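Local coordinates for protein Non-reducing end alpha-L-arabinofuranosidase BoGH43B (Bacteroides ovatus, PDB 5JOZ) that removes terminal non-reducing alpha-L-arabinofuranosyl residues from the side branches of xyloglucan, converting S units to X units during its degradation, at residues S373-F378 / D497-D502. Residues are numbered along the deposited sequence; the frame is centred on the assembly and turned at random.
Sequences SAKVNF and DFDWFD. With CA (calcium ion), chain C.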
loop_
_atom_site.group_PDB
_atom_site.type_symbol
_atom_site.label_atom_id
_atom_site.label_comp_id
_atom_site.label_asym_id
_atom_site.label_seq_id
_atom_site.Cartn_x
_atom_site.Cartn_y
_atom_site.Cartn_z
ATOM N N SER A 373 -0.095 -8.886 18.928
ATOM C CA SER A 373 -0.632 -8.654 20.265
ATOM C C SER A 373 -0.117 -7.356 20.855
ATOM O O SER A 373 0.922 -6.855 20.455
ATOM C CB SER A 373 -0.295 -9.816 21.197
ATOM O OG SER A 373 1.106 -10.014 21.279
ATOM N N ALA A 374 -0.858 -6.847 21.830
ATOM C CA ALA A 374 -0.563 -5.572 22.449
ATOM C C ALA A 374 -0.999 -5.588 23.898
ATOM O O ALA A 374 -2.113 -6.003 24.205
ATOM C CB ALA A 374 -1.285 -4.455 21.705
ATOM N N LYS A 375 -0.125 -5.113 24.774
ATOM C CA LYS A 375 -0.460 -4.891 26.172
ATOM C C LYS A 375 -1.019 -3.470 26.275
ATOM O O LYS A 375 -0.347 -2.509 25.885
ATOM C CB LYS A 375 0.796 -5.046 27.033
ATOM C CG LYS A 375 0.602 -5.052 28.546
ATOM C CD LYS A 375 1.861 -4.530 29.236
ATOM C CE LYS A 375 2.071 -5.099 30.625
ATOM N NZ LYS A 375 3.270 -4.477 31.268
ATOM N N VAL A 376 -2.232 -3.348 26.813
ATOM C CA VAL A 376 -2.943 -2.081 26.876
ATOM C C VAL A 376 -3.536 -1.836 28.270
ATOM O O VAL A 376 -4.033 -2.757 28.935
ATOM C CB VAL A 376 -4.034 -1.997 25.778
ATOM C CG1 VAL A 376 -5.055 -3.113 25.916
ATOM C CG2 VAL A 376 -4.718 -0.630 25.764
ATOM N N ASN A 377 -3.444 -0.586 28.701
ATOM C CA ASN A 377 -4.089 -0.103 29.906
ATOM C C ASN A 377 -5.254 0.778 29.456
ATOM O O ASN A 377 -5.035 1.816 28.822
ATOM C CB ASN A 377 -3.089 0.694 30.768
ATOM C CG ASN A 377 -3.646 1.055 32.149
ATOM O OD1 ASN A 377 -4.456 0.333 32.721
ATOM N ND2 ASN A 377 -3.207 2.179 32.682
ATOM N N PHE A 378 -6.485 0.366 29.754
ATOM C CA PHE A 378 -7.659 1.163 29.385
ATOM C C PHE A 378 -8.825 0.958 30.330
ATOM O O PHE A 378 -9.382 -0.134 30.401
ATOM C CB PHE A 378 -8.111 0.878 27.940
ATOM C CG PHE A 378 -9.290 1.714 27.509
ATOM C CD1 PHE A 378 -9.210 3.104 27.513
ATOM C CD2 PHE A 378 -10.492 1.121 27.123
ATOM C CE1 PHE A 378 -10.302 3.886 27.134
ATOM C CE2 PHE A 378 -11.583 1.897 26.743
ATOM C CZ PHE A 378 -11.486 3.274 26.744
ATOM N N ASP A 497 -3.427 3.323 26.911
ATOM C CA ASP A 497 -1.970 3.296 26.870
ATOM C C ASP A 497 -1.487 1.923 26.439
ATOM O O ASP A 497 -1.743 0.927 27.112
ATOM C CB ASP A 497 -1.392 3.621 28.249
ATOM C CG ASP A 497 -1.611 5.080 28.654
ATOM O OD1 ASP A 497 -1.976 5.927 27.810
ATOM O OD2 ASP A 497 -1.393 5.401 29.831
ATOM N N PHE A 498 -0.795 1.880 25.307
ATOM C CA PHE A 498 -0.243 0.645 24.763
ATOM C C PHE A 498 1.232 0.598 25.104
ATOM O O PHE A 498 2.015 1.371 24.564
ATOM C CB PHE A 498 -0.445 0.596 23.248
ATOM C CG PHE A 498 -1.886 0.507 22.846
ATOM C CD1 PHE A 498 -2.678 1.640 22.815
ATOM C CD2 PHE A 498 -2.458 -0.711 22.545
ATOM C CE1 PHE A 498 -4.010 1.558 22.462
ATOM C CE2 PHE A 498 -3.796 -0.801 22.184
ATOM C CZ PHE A 498 -4.571 0.330 22.136
ATOM N N ASP A 499 1.595 -0.304 26.005
ATOM C CA ASP A 499 2.972 -0.454 26.459
ATOM C C ASP A 499 3.839 -1.043 25.340
ATOM O O ASP A 499 4.970 -0.608 25.125
ATOM C CB ASP A 499 3.012 -1.363 27.696
ATOM C CG ASP A 499 4.329 -1.295 28.446
ATOM O OD1 ASP A 499 5.227 -0.509 28.065
ATOM O OD2 ASP A 499 4.463 -2.040 29.436
ATOM N N TRP A 500 3.316 -2.037 24.640
ATOM C CA TRP A 500 4.020 -2.593 23.496
ATOM C C TRP A 500 3.063 -3.222 22.501
ATOM O O TRP A 500 1.875 -3.350 22.784
ATOM C CB TRP A 500 5.092 -3.592 23.947
ATOM C CG TRP A 500 4.662 -4.625 24.965
ATOM C CD1 TRP A 500 4.937 -4.614 26.302
ATOM C CD2 TRP A 500 3.922 -5.824 24.719
ATOM N NE1 TRP A 500 4.408 -5.722 26.905
ATOM C CE2 TRP A 500 3.789 -6.491 25.957
ATOM C CE3 TRP A 500 3.377 -6.414 23.572
ATOM C CZ2 TRP A 500 3.115 -7.715 26.084
ATOM C CZ3 TRP A 500 2.695 -7.626 23.697
ATOM C CH2 TRP A 500 2.561 -8.256 24.949
ATOM N N PHE A 501 3.604 -3.572 21.335
ATOM C CA PHE A 501 2.863 -4.181 20.230
ATOM C C PHE A 501 3.808 -5.145 19.512
ATOM O O PHE A 501 4.826 -4.708 18.964
ATOM C CB PHE A 501 2.375 -3.099 19.259
ATOM C CG PHE A 501 1.389 -3.590 18.229
ATOM C CD1 PHE A 501 1.808 -4.346 17.128
ATOM C CD2 PHE A 501 0.036 -3.269 18.335
ATOM C CE1 PHE A 501 0.898 -4.785 16.179
ATOM C CE2 PHE A 501 -0.877 -3.706 17.388
ATOM C CZ PHE A 501 -0.451 -4.466 16.311
ATOM N N ASP A 502 3.472 -6.439 19.555
ATOM C CA ASP A 502 4.192 -7.508 18.873
ATOM C C ASP A 502 3.556 -7.787 17.531
ATOM O O ASP A 502 2.342 -7.870 17.423
ATOM C CB ASP A 502 4.137 -8.816 19.668
ATOM C CG ASP A 502 5.025 -8.812 20.900
ATOM O OD1 ASP A 502 5.744 -7.818 21.186
ATOM O OD2 ASP A 502 4.996 -9.841 21.599
HETATM CA CA CA C . 6.855 0.082 26.386
HETATM O O HOH W 1 7.600 -2.199 26.350
HETATM O O HOH W 2 8.948 0.741 27.415
#
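Main-chain bonding establishes that residues 373-377 and 497-502 run antiparallel. Asn377 and Asp497 form a hydrogen-bonded pair with two nearly straight bonds, Asn377 N to Asp497 O (2.8 Å) and Asp497 N to Asn377 O; Ser373 and Asp502 repeat the pattern at the other end. Between them the count slips: Lys375 faces two residues, its O accepting from Asp499 N at 2.9 Å while its N reaches Trp500 O only weakly. Helical torsions at Asp499 (phi -70°, psi -43°), with two residues opposite one, mark a beta bulge.

The bulged residue is also a calcium ligand. Asp499 gives the ion both its backbone O and its carboxylate OD1, each at 2.4 Å; Asp313, Gly341 and two waters complete the site. This lies in one sheet of the C-terminal concanavalin A-like domain, away from the catalytic residues.

Charge pairing uses the other carboxylate oxygen: Lys375 NZ, on an extended chain alongside Asp499, approaches the anti lone pair of Asp499 OD2 at 3.3 Å, in a salt bridge that probably tempers the aspartate's charge.

Two CH-pi contacts occupy opposite sheet faces. Lys375 CB sits 3.8 Å from the centroid of the Trp500 five-membered ring, the side chains crossing nearly at right angles; Arg311 adds a cation-pi contact to this indole. Val376 CG2, anti to its backbone N, lies 3.7 Å from the Phe498 ring centroid, only 13° off the normal, while Ala374 CB meets that ring's edge at CD2 (4.0 Å).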